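Local coordinates for phosphoribosyl-AMP cyclohydrolase (Medicago truncatula, PDB 7BGM), which probably catalyses the second and third steps of histidine biosynthesis, hydrolysing phosphoribosyl-ATP to phosphoribosyl-AMP and then opening the adenine ring of that product, at residues K64-D76 against I86-H98. Residues are numbered along the deposited sequence; the frame is centred on the assembly and turned at random.
With ZN (zinc ion), chain C; ZN (zinc ion), chain F.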
# COMPACT_ATOMS: atom_id res chain seq x y z
N LYS A 64 -16.71 12.15 1.52
CA LYS A 64 -15.54 12.49 2.32
C LYS A 64 -14.96 13.80 1.82
O LYS A 64 -14.70 13.96 0.62
CB LYS A 64 -14.53 11.36 2.24
CG LYS A 64 -13.21 11.70 2.83
CD LYS A 64 -13.35 11.88 4.34
CE LYS A 64 -12.46 12.96 4.86
NZ LYS A 64 -12.66 13.08 6.36
N GLY A 65 -14.81 14.78 2.73
CA GLY A 65 -14.34 16.11 2.36
C GLY A 65 -15.42 17.14 2.14
O GLY A 65 -15.10 18.35 1.94
N GLU A 66 -16.71 16.75 2.19
CA GLU A 66 -17.73 17.77 1.92
C GLU A 66 -17.67 18.93 2.92
O GLU A 66 -18.02 20.05 2.56
CB GLU A 66 -19.12 17.17 1.92
CG GLU A 66 -19.61 16.70 3.23
CD GLU A 66 -21.05 16.24 3.10
OE1 GLU A 66 -21.97 17.04 3.38
OE2 GLU A 66 -21.25 15.09 2.66
N THR A 67 -17.21 18.69 4.15
CA THR A 67 -16.94 19.76 5.13
C THR A 67 -15.46 20.06 5.29
O THR A 67 -15.07 21.23 5.43
CB THR A 67 -17.49 19.38 6.51
OG1 THR A 67 -18.87 19.08 6.38
CG2 THR A 67 -17.32 20.53 7.52
N SER A 68 -14.63 19.02 5.35
CA SER A 68 -13.22 19.22 5.66
C SER A 68 -12.42 19.68 4.47
O SER A 68 -11.29 20.15 4.66
CB SER A 68 -12.60 17.91 6.15
OG SER A 68 -12.60 16.96 5.08
N ASN A 69 -12.95 19.51 3.26
CA ASN A 69 -12.28 19.81 1.98
C ASN A 69 -11.23 18.77 1.63
O ASN A 69 -10.56 18.91 0.58
CB ASN A 69 -11.63 21.20 1.97
CG ASN A 69 -11.78 21.89 0.63
OD1 ASN A 69 -12.85 21.83 0.01
ND2 ASN A 69 -10.72 22.58 0.19
N ASN A 70 -11.08 17.70 2.43
CA ASN A 70 -10.09 16.66 2.15
C ASN A 70 -10.74 15.53 1.34
O ASN A 70 -10.90 14.40 1.81
CB ASN A 70 -9.48 16.16 3.46
CG ASN A 70 -8.69 17.25 4.15
OD1 ASN A 70 -8.10 18.09 3.46
ND2 ASN A 70 -8.67 17.27 5.48
N PHE A 71 -11.10 15.87 0.10
CA PHE A 71 -11.72 14.90 -0.79
C PHE A 71 -10.76 13.78 -1.15
O PHE A 71 -9.53 13.95 -1.18
CB PHE A 71 -12.20 15.56 -2.08
CG PHE A 71 -13.28 16.61 -1.87
CD1 PHE A 71 -14.60 16.21 -1.64
CD2 PHE A 71 -12.98 17.96 -1.85
CE1 PHE A 71 -15.62 17.13 -1.44
CE2 PHE A 71 -13.99 18.91 -1.64
CZ PHE A 71 -15.33 18.49 -1.41
N ILE A 72 -11.32 12.63 -1.47
CA ILE A 72 -10.53 11.53 -2.05
C ILE A 72 -10.93 11.43 -3.51
O ILE A 72 -12.05 11.00 -3.84
CB ILE A 72 -10.71 10.20 -1.31
CG1 ILE A 72 -10.33 10.37 0.18
CG2 ILE A 72 -9.88 9.07 -1.99
CD1 ILE A 72 -10.98 9.25 1.07
N ASN A 73 -9.99 11.80 -4.40
CA ASN A 73 -10.24 11.86 -5.82
C ASN A 73 -10.03 10.48 -6.42
O ASN A 73 -8.90 9.96 -6.41
CB ASN A 73 -9.31 12.86 -6.48
CG ASN A 73 -9.47 14.23 -5.92
OD1 ASN A 73 -10.51 14.87 -6.10
ND2 ASN A 73 -8.46 14.70 -5.18
N VAL A 74 -11.10 9.88 -6.92
CA VAL A 74 -11.11 8.47 -7.25
C VAL A 74 -10.53 8.22 -8.64
O VAL A 74 -11.02 8.76 -9.64
CB VAL A 74 -12.51 7.88 -7.11
CG1 VAL A 74 -12.48 6.43 -7.53
CG2 VAL A 74 -12.94 7.97 -5.63
N HIS A 75 -9.50 7.36 -8.71
CA HIS A 75 -8.85 6.95 -9.95
C HIS A 75 -9.40 5.64 -10.52
O HIS A 75 -9.39 5.44 -11.74
CB HIS A 75 -7.36 6.75 -9.71
CG HIS A 75 -6.57 8.02 -9.65
ND1 HIS A 75 -6.91 9.07 -8.82
CD2 HIS A 75 -5.45 8.39 -10.29
CE1 HIS A 75 -6.03 10.05 -8.98
NE2 HIS A 75 -5.14 9.66 -9.87
N ASP A 76 -9.86 4.74 -9.66
CA ASP A 76 -10.43 3.48 -10.12
C ASP A 76 -11.25 2.92 -8.97
O ASP A 76 -11.07 3.32 -7.82
CB ASP A 76 -9.39 2.47 -10.56
CG ASP A 76 -9.90 1.57 -11.76
OD1 ASP A 76 -11.14 1.29 -11.91
OD2 ASP A 76 -9.04 1.15 -12.56
N ILE A 86 -15.66 -3.25 -1.92
CA ILE A 86 -15.29 -2.28 -2.94
C ILE A 86 -14.05 -1.55 -2.48
O ILE A 86 -14.01 -1.10 -1.33
CB ILE A 86 -16.43 -1.28 -3.17
CG1 ILE A 86 -17.69 -2.07 -3.57
CG2 ILE A 86 -16.02 -0.24 -4.19
CD1 ILE A 86 -18.96 -1.23 -3.69
N ILE A 87 -13.06 -1.38 -3.38
CA ILE A 87 -11.98 -0.43 -3.16
C ILE A 87 -12.23 0.80 -3.99
O ILE A 87 -12.43 0.72 -5.22
CB ILE A 87 -10.59 -1.00 -3.49
CG1 ILE A 87 -10.28 -2.24 -2.63
CG2 ILE A 87 -9.52 0.12 -3.24
CD1 ILE A 87 -8.94 -2.92 -2.97
N TYR A 88 -12.21 1.97 -3.32
CA TYR A 88 -12.10 3.27 -3.97
C TYR A 88 -10.62 3.63 -4.00
O TYR A 88 -10.04 3.99 -2.97
CB TYR A 88 -12.86 4.34 -3.19
CG TYR A 88 -14.34 4.20 -3.07
CD1 TYR A 88 -15.11 3.50 -4.02
CD2 TYR A 88 -15.00 4.87 -2.04
CE1 TYR A 88 -16.50 3.45 -3.89
CE2 TYR A 88 -16.37 4.82 -1.91
CZ TYR A 88 -17.13 4.13 -2.84
OH TYR A 88 -18.50 4.13 -2.68
N LEU A 89 -9.99 3.51 -5.16
CA LEU A 89 -8.56 3.78 -5.28
C LEU A 89 -8.37 5.22 -5.72
O LEU A 89 -8.82 5.60 -6.80
CB LEU A 89 -7.94 2.80 -6.26
CG LEU A 89 -6.42 2.64 -6.25
CD1 LEU A 89 -5.90 2.07 -4.93
CD2 LEU A 89 -5.99 1.76 -7.42
N GLY A 90 -7.76 6.05 -4.86
CA GLY A 90 -7.80 7.48 -5.11
C GLY A 90 -6.72 8.27 -4.42
O GLY A 90 -5.92 7.74 -3.65
N LYS A 91 -6.70 9.57 -4.70
CA LYS A 91 -5.68 10.49 -4.22
C LYS A 91 -6.32 11.44 -3.22
O LYS A 91 -7.20 12.23 -3.61
CB LYS A 91 -5.06 11.27 -5.39
CG LYS A 91 -3.88 12.20 -4.98
CD LYS A 91 -2.61 11.38 -4.63
CE LYS A 91 -1.41 12.26 -4.33
NZ LYS A 91 -0.18 11.51 -3.98
N PRO A 92 -5.90 11.45 -1.95
CA PRO A 92 -6.53 12.37 -0.99
C PRO A 92 -5.98 13.78 -1.14
O PRO A 92 -4.79 13.96 -1.42
CB PRO A 92 -6.14 11.79 0.38
CG PRO A 92 -4.88 11.03 0.10
CD PRO A 92 -4.98 10.51 -1.32
N ASP A 93 -6.86 14.77 -0.96
CA ASP A 93 -6.47 16.18 -0.92
C ASP A 93 -5.80 16.59 0.38
O ASP A 93 -5.21 17.69 0.46
CB ASP A 93 -7.71 17.06 -1.13
CG ASP A 93 -8.15 17.12 -2.57
OD1 ASP A 93 -7.36 16.74 -3.45
OD2 ASP A 93 -9.29 17.58 -2.82
N GLY A 94 -5.95 15.80 1.43
CA GLY A 94 -5.40 16.12 2.74
C GLY A 94 -5.71 14.97 3.68
O GLY A 94 -6.17 13.91 3.26
N PRO A 95 -5.44 15.14 4.97
CA PRO A 95 -5.64 14.04 5.92
C PRO A 95 -7.07 13.53 5.93
O PRO A 95 -8.04 14.30 5.91
CB PRO A 95 -5.23 14.65 7.27
CG PRO A 95 -5.02 16.08 7.04
CD PRO A 95 -4.91 16.36 5.61
N THR A 96 -7.22 12.20 5.96
CA THR A 96 -8.54 11.65 5.78
C THR A 96 -9.34 11.61 7.08
O THR A 96 -10.57 11.71 7.05
CB THR A 96 -8.41 10.23 5.19
OG1 THR A 96 -7.82 10.31 3.87
CG2 THR A 96 -9.77 9.52 5.11
N CYS A 97 -8.67 11.46 8.22
CA CYS A 97 -9.40 11.24 9.47
C CYS A 97 -9.86 12.58 10.06
O CYS A 97 -9.15 13.59 10.00
CB CYS A 97 -8.56 10.45 10.49
SG CYS A 97 -9.56 9.96 11.94
N HIS A 98 -11.08 12.59 10.60
CA HIS A 98 -11.61 13.77 11.28
C HIS A 98 -10.73 14.19 12.45
O HIS A 98 -10.79 15.35 12.87
CB HIS A 98 -13.03 13.50 11.79
CG HIS A 98 -13.11 12.45 12.87
ND1 HIS A 98 -13.11 12.75 14.21
CD2 HIS A 98 -13.18 11.10 12.79
CE1 HIS A 98 -13.17 11.63 14.92
NE2 HIS A 98 -13.22 10.61 14.08
ZN ZN C . -11.08 8.53 11.09
ZN ZN F . -13.60 8.62 14.22
O HOH W 1 -9.75 20.01 -1.90
O HOH W 2 -8.66 12.57 2.52
O HOH W 3 -10.63 17.57 -4.97
O HOH W 4 -15.67 8.09 13.90
O HOH W 5 -12.93 8.54 16.69
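With CG anti to the carbonyl carbon in both residues (chi1 -59° in Asn73, -77° in Asp93), the side chains of Asn73 and Asp93 cross at about a right angle, with the amide and carboxylate planes 55° apart. Asn73 ND2 donates to Asp93 OD1 at 2.9 Å, with the acceptor in the amide plane but the donor above the carboxylate plane. The other carboxylate oxygen, OD2, lies at the ring edge of Phe71 and takes bonds from two waters, one shared with Asn73 OD1 and the other with Asn69 O, so both amide and carboxylate are tied down at each end.

Asn73 belongs to an antiparallel strand pair, 72-74 against 86-92, in the cyclohydrolase domain. Asn73 and Lys91 form a hydrogen-bonded pair, Asn73 O accepting from Lys91 N (2.8 Å) on one face of its carbonyl plane and from His75 ND1 on the other. A classic beta bulge interrupts the pairing: Leu89 O receives both His75 N (2.7 Å) and Asp76 N (3.2 Å), after which Leu89 N donates to Asp76 O and the pairing resumes. Gly90 suits the tight spot opposite Val74, where a CB would strike Asn73 O and Ile72 CG2.

Beyond the strands both segments contribute residues, among them Lys64 and Thr96, to the AMP site known from other crystals of this enzyme. Lys64, bent at chi2 and chi3, brings NZ to 2.6 Å from Thr96 O, tilted from the carbonyl plane. A methionine here would probably leave that carbonyl without its donor and remove a positive charge from the nucleotide pocket. One water further links Asn70 O, Gly94 O and Thr96 OG1. Immediately after Thr96, Cys97 SG binds zinc at 2.2 Å together with Cys104 and Cys81 of the second subunit, while His98 NE2 holds another zinc ion.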